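Local coordinates for metallo-beta-lactamase FIM-1 (Pseudomonas aeruginosa, PDB 6V3Q), which probably hydrolyses beta-lactam antibiotics to substituted beta-amino acids as a zinc-dependent class B beta-lactamase of the periplasm, at residues V137-G142 and L190-R195; P143-D148 and A183-A188. One frame throughout, in Å; residues are numbered along the deposited sequence.

Contact 1 (V137-G142 and L190-R195)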
loop_
_atom_site.group_PDB
_atom_site.type_symbol
_atom_site.label_atom_id
_atom_site.label_comp_id
_atom_site.label_asym_id
_atom_site.label_seq_id
_atom_site.Cartn_x
_atom_site.Cartn_y
_atom_site.Cartn_z
ATOM N N VAL A 137 8.023 24.294 -18.121
ATOM C CA VAL A 137 9.284 24.824 -17.619
ATOM C C VAL A 137 9.894 23.754 -16.728
ATOM O O VAL A 137 9.319 23.389 -15.695
ATOM C CB VAL A 137 9.101 26.148 -16.861
ATOM C CG1 VAL A 137 10.414 26.559 -16.202
ATOM C CG2 VAL A 137 8.630 27.241 -17.807
ATOM N N ILE A 138 11.036 23.222 -17.145
ATOM C CA ILE A 138 11.766 22.239 -16.358
ATOM C C ILE A 138 12.783 22.992 -15.513
ATOM O O ILE A 138 13.630 23.716 -16.047
ATOM C CB ILE A 138 12.443 21.195 -17.256
ATOM C CG1 ILE A 138 11.394 20.465 -18.104
ATOM C CG2 ILE A 138 13.229 20.205 -16.410
ATOM C CD1 ILE A 138 11.970 19.686 -19.259
ATOM N N PHE A 139 12.696 22.824 -14.199
ATOM C CA PHE A 139 13.457 23.613 -13.244
ATOM C C PHE A 139 14.277 22.694 -12.350
ATOM O O PHE A 139 13.796 21.642 -11.916
ATOM C CB PHE A 139 12.511 24.478 -12.401
ATOM C CG PHE A 139 13.207 25.339 -11.387
ATOM C CD1 PHE A 139 13.969 26.424 -11.784
ATOM C CD2 PHE A 139 13.082 25.076 -10.033
ATOM C CE1 PHE A 139 14.610 27.223 -10.846
ATOM C CE2 PHE A 139 13.718 25.869 -9.093
ATOM C CZ PHE A 139 14.478 26.943 -9.502
ATOM N N ASP A 140 15.520 23.097 -12.085
ATOM C CA ASP A 140 16.435 22.332 -11.243
ATOM C C ASP A 140 16.628 23.058 -9.918
ATOM O O ASP A 140 17.349 24.066 -9.863
ATOM C CB ASP A 140 17.780 22.140 -11.950
ATOM C CG ASP A 140 18.781 21.363 -11.107
ATOM O OD1 ASP A 140 18.368 20.679 -10.145
ATOM O OD2 ASP A 140 19.993 21.438 -11.401
ATOM N N PRO A 141 16.012 22.598 -8.829
ATOM C CA PRO A 141 16.094 23.313 -7.552
ATOM C C PRO A 141 17.232 22.882 -6.641
ATOM O O PRO A 141 17.382 23.464 -5.561
ATOM C CB PRO A 141 14.743 22.974 -6.914
ATOM C CG PRO A 141 14.482 21.578 -7.374
ATOM C CD PRO A 141 15.098 21.445 -8.753
ATOM N N GLY A 142 18.020 21.885 -7.031
ATOM C CA GLY A 142 19.080 21.390 -6.190
ATOM C C GLY A 142 18.676 20.128 -5.458
ATOM O O GLY A 142 17.532 19.671 -5.544
ATOM N N LEU A 190 11.774 25.658 -1.212
ATOM C CA LEU A 190 11.537 27.098 -1.264
ATOM C C LEU A 190 11.953 27.692 -2.604
ATOM O O LEU A 190 11.377 28.698 -3.040
ATOM C CB LEU A 190 12.279 27.795 -0.123
ATOM C CG LEU A 190 11.823 27.431 1.292
ATOM C CD1 LEU A 190 12.527 28.295 2.329
ATOM C CD2 LEU A 190 10.305 27.553 1.415
ATOM N N ALA A 191 12.950 27.099 -3.263
ATOM C CA ALA A 191 13.347 27.581 -4.581
ATOM C C ALA A 191 12.258 27.318 -5.613
ATOM O O ALA A 191 12.051 28.129 -6.523
ATOM C CB ALA A 191 14.662 26.927 -5.007
ATOM N N VAL A 192 11.557 26.188 -5.491
ATOM C CA VAL A 192 10.450 25.900 -6.395
ATOM C C VAL A 192 9.302 26.866 -6.143
ATOM O O VAL A 192 8.715 27.417 -7.082
ATOM C CB VAL A 192 9.999 24.437 -6.240
ATOM C CG1 VAL A 192 8.779 24.152 -7.110
ATOM C CG2 VAL A 192 11.140 23.485 -6.572
ATOM N N ALA A 193 8.963 27.083 -4.868
ATOM C CA ALA A 193 7.871 27.988 -4.528
ATOM C C ALA A 193 8.143 29.404 -5.016
ATOM O O ALA A 193 7.209 30.129 -5.375
ATOM C CB ALA A 193 7.638 27.986 -3.018
ATOM N N GLN A 194 9.411 29.810 -5.039
ATOM C CA GLN A 194 9.751 31.154 -5.485
ATOM C C GLN A 194 9.821 31.246 -7.004
ATOM O O GLN A 194 9.512 32.300 -7.573
ATOM C CB GLN A 194 11.076 31.593 -4.861
ATOM C CG GLN A 194 11.367 33.074 -5.015
ATOM C CD GLN A 194 12.597 33.504 -4.243
ATOM O OE1 GLN A 194 13.007 32.843 -3.289
ATOM N NE2 GLN A 194 13.199 34.614 -4.653
ATOM N N ARG A 195 10.223 30.163 -7.676
ATOM C CA ARG A 195 10.259 30.175 -9.136
ATOM C C ARG A 195 8.853 30.199 -9.726
ATOM O O ARG A 195 8.596 30.913 -10.704
ATOM C CB ARG A 195 11.041 28.965 -9.649
ATOM C CG ARG A 195 11.060 28.828 -11.163
ATOM C CD ARG A 195 11.628 30.070 -11.838
ATOM N NE ARG A 195 11.735 29.899 -13.283
ATOM C CZ ARG A 195 10.723 30.058 -14.129
ATOM N NH1 ARG A 195 9.515 30.387 -13.677
ATOM N NH2 ARG A 195 10.914 29.884 -15.429
#
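F139 and R195 carry the aromatic part of this contact. R195 CG lies over one face of the F139 ring in a CH-pi contact. It sits 3.9 Å from the ring centroid and is displaced toward the CD1-CE1 rim. F139 CG is anti to its backbone N, beside the carbonyl carbon. The ring also nears the helix backbone, with F139 CE2 3.8 Å from A191 O. That oxygen already accepts the helical bond from R195 N.

The guanidinium is not stacked on the ring, for the two planes are 68° apart. The R195 chain bends at chi2 (57°), and its tip runs on to V137, where NH2 comes 3.5 Å from V137 CG1. The two side chains cross at about a right angle.

In the alpha-beta/beta-alpha sandwich of metallo-beta-lactamases, helices cover the outer faces of two sheets. Here helix 185-195 packs on strand 137-139 of the second sheet, and the axes of strand 137-139 and helix 190-195 run roughly antiparallel, at 153°.

The remaining contacts are apolar. P141 CB meets V192 CG2 at 3.7 Å, and the two side chains lie side by side, pointing the same way. P141 CB also faces A191 CB at 4.4 Å. V192 CG2 approaches F139 CD2 at 4.3 Å. V192 further touches V151 on strand 151-154 and F215 on helix 213-226.

Contact 2 (P143-D148 and A183-A188). With ZN (zinc ion), chain C.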
loop_
_atom_site.group_PDB
_atom_site.type_symbol
_atom_site.label_atom_id
_atom_site.label_comp_id
_atom_site.label_asym_id
_atom_site.label_seq_id
_atom_site.Cartn_x
_atom_site.Cartn_y
_atom_site.Cartn_z
ATOM N N PRO A 143 19.614 19.542 -4.715
ATOM C CA PRO A 143 19.335 18.267 -4.044
ATOM C C PRO A 143 18.215 18.397 -3.020
ATOM O O PRO A 143 18.044 19.435 -2.377
ATOM C CB PRO A 143 20.669 17.920 -3.374
ATOM C CG PRO A 143 21.699 18.715 -4.123
ATOM C CD PRO A 143 21.005 19.979 -4.524
ATOM N N GLY A 144 17.446 17.321 -2.880
ATOM C CA GLY A 144 16.364 17.250 -1.916
ATOM C C GLY A 144 16.004 15.816 -1.598
ATOM O O GLY A 144 16.697 15.162 -0.812
ATOM N N HIS A 145 14.924 15.313 -2.204
ATOM C CA HIS A 145 14.577 13.903 -2.047
ATOM C C HIS A 145 15.692 13.011 -2.576
ATOM O O HIS A 145 16.026 11.986 -1.964
ATOM C CB HIS A 145 13.256 13.603 -2.753
ATOM C CG HIS A 145 13.015 12.146 -2.994
ATOM N ND1 HIS A 145 12.610 11.282 -1.999
ATOM C CD2 HIS A 145 13.132 11.398 -4.116
ATOM C CE1 HIS A 145 12.482 10.065 -2.500
ATOM N NE2 HIS A 145 12.792 10.110 -3.783
ATOM N N THR A 146 16.279 13.385 -3.711
ATOM C CA THR A 146 17.515 12.800 -4.203
ATOM C C THR A 146 18.433 13.936 -4.638
ATOM O O THR A 146 18.036 15.103 -4.679
ATOM C CB THR A 146 17.274 11.831 -5.366
ATOM O OG1 THR A 146 16.645 12.525 -6.447
ATOM C CG2 THR A 146 16.392 10.666 -4.932
ATOM N N ARG A 147 19.676 13.582 -4.968
ATOM C CA ARG A 147 20.626 14.587 -5.434
ATOM C C ARG A 147 20.221 15.154 -6.788
ATOM O O ARG A 147 20.576 16.290 -7.118
ATOM C CB ARG A 147 22.032 13.983 -5.520
ATOM C CG ARG A 147 23.156 14.998 -5.399
ATOM C CD ARG A 147 24.467 14.505 -6.008
ATOM N NE ARG A 147 24.776 13.116 -5.675
ATOM C CZ ARG A 147 24.970 12.158 -6.578
ATOM N NH1 ARG A 147 24.900 12.441 -7.872
ATOM N NH2 ARG A 147 25.246 10.921 -6.191
ATOM N N ASP A 148 19.463 14.392 -7.573
ATOM C CA ASP A 148 19.221 14.712 -8.971
ATOM C C ASP A 148 17.802 15.172 -9.266
ATOM O O ASP A 148 17.484 15.412 -10.436
ATOM C CB ASP A 148 19.536 13.495 -9.844
ATOM C CG ASP A 148 18.705 12.284 -9.467
ATOM O OD1 ASP A 148 18.696 11.921 -8.275
ATOM O OD2 ASP A 148 18.049 11.705 -10.356
ATOM N N ALA A 183 20.049 18.444 4.511
ATOM C CA ALA A 183 20.488 19.816 4.742
ATOM C C ALA A 183 19.901 20.775 3.712
ATOM O O ALA A 183 19.573 21.921 4.040
ATOM C CB ALA A 183 22.014 19.882 4.726
ATOM N N HIS A 184 19.763 20.329 2.463
ATOM C CA HIS A 184 19.373 21.210 1.368
ATOM C C HIS A 184 17.913 21.061 0.954
ATOM O O HIS A 184 17.431 21.872 0.156
ATOM C CB HIS A 184 20.279 20.961 0.151
ATOM C CG HIS A 184 20.147 21.990 -0.929
ATOM N ND1 HIS A 184 19.447 21.760 -2.095
ATOM C CD2 HIS A 184 20.621 23.254 -1.019
ATOM C CE1 HIS A 184 19.498 22.838 -2.857
ATOM N NE2 HIS A 184 20.204 23.760 -2.227
ATOM N N TRP A 185 17.197 20.065 1.485
ATOM C CA TRP A 185 15.848 19.781 0.999
ATOM C C TRP A 185 14.936 20.996 1.137
ATOM O O TRP A 185 14.182 21.315 0.211
ATOM C CB TRP A 185 15.266 18.573 1.739
ATOM C CG TRP A 185 14.052 17.958 1.080
ATOM C CD1 TRP A 185 13.140 18.586 0.284
ATOM C CD2 TRP A 185 13.633 16.588 1.159
ATOM N NE1 TRP A 185 12.178 17.701 -0.130
ATOM C CE2 TRP A 185 12.457 16.466 0.391
ATOM C CE3 TRP A 185 14.134 15.455 1.808
ATOM C CZ2 TRP A 185 11.775 15.260 0.254
ATOM C CZ3 TRP A 185 13.456 14.255 1.668
ATOM C CH2 TRP A 185 12.290 14.167 0.898
ATOM N N LYS A 186 15.000 21.697 2.273
ATOM C CA LYS A 186 14.141 22.865 2.450
ATOM C C LYS A 186 14.480 23.958 1.444
ATOM O O LYS A 186 13.581 24.594 0.880
ATOM C CB LYS A 186 14.247 23.403 3.877
ATOM C CG LYS A 186 13.211 24.480 4.191
ATOM C CD LYS A 186 13.820 25.700 4.869
ATOM C CE LYS A 186 14.162 25.423 6.323
ATOM N NZ LYS A 186 14.559 26.669 7.035
ATOM N N THR A 187 15.775 24.183 1.199
ATOM C CA THR A 187 16.187 25.194 0.230
ATOM C C THR A 187 15.627 24.894 -1.154
ATOM O O THR A 187 15.195 25.807 -1.870
ATOM C CB THR A 187 17.715 25.281 0.189
ATOM O OG1 THR A 187 18.201 25.680 1.476
ATOM C CG2 THR A 187 18.172 26.288 -0.855
ATOM N N ALA A 188 15.603 23.616 -1.541
ATOM C CA ALA A 188 15.086 23.250 -2.854
ATOM C C ALA A 188 13.582 23.477 -2.938
ATOM O O ALA A 188 13.078 23.963 -3.956
ATOM C CB ALA A 188 15.432 21.796 -3.172
HETATM ZN ZN ZN C . 12.357 8.608 -5.415
#
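W185 lies flat against the backbone of G144 and H145, and this is the tight part of the contact. H145 CA sits 3.8 Å from the centroid of the six-membered ring, 12° off its normal. G144 CA lies over the five-membered ring at 4.1 Å, so the indole spans two residues of the loop. With no side chain at G144, its CA comes within 3.9 Å of W185 CA.

H145 and W185 point the same way, side by side. H145 CB touches W185 CZ2 at 3.7 Å, while the ring planes are oblique to each other. Beyond this contact the imidazole leads away to the zinc ion, which H145 NE2 binds at 2.3 Å. H81 and H83 also bind this zinc. W185 thus backs the chain of a metal ligand from the second shell.

The other, more open end holds the polar link. H184 ND1 donates to P143 O at 2.7 Å and 168°. The bond lies in the imidazole plane and falls on a carbonyl lone pair. A188 CB rests 3.6 Å from the same P143 O. H184 and P143 are both partly exposed, unlike the buried G144, H145 and W185.

The loop joins strand 137-139 to strand 151-154. It lies against the start of helix 185-195, where W185 NE1 bonds to L165 O and the indole also touches T218 and A222 of helix 213-226.

Both contacts use helix 185-195, and their first segments follow directly in sequence. Contact 2 takes the start of the helix and contact 1 its later turns. They meet where P141 O packs against A188 CB, at 3.5 Å. Contact 1 joins the helix to a sheet strand through apolar and CH-pi packing, and is only partly buried. Contact 2 is the more buried of the two. It joins the helix to a loop, adds a side-chain to backbone hydrogen bond, and includes a zinc ligand. The metal lies about 13 Å from the side chain of P141 in contact 1. From its start, the helix first backs the loop carrying the zinc ligand, then packs on the sheet.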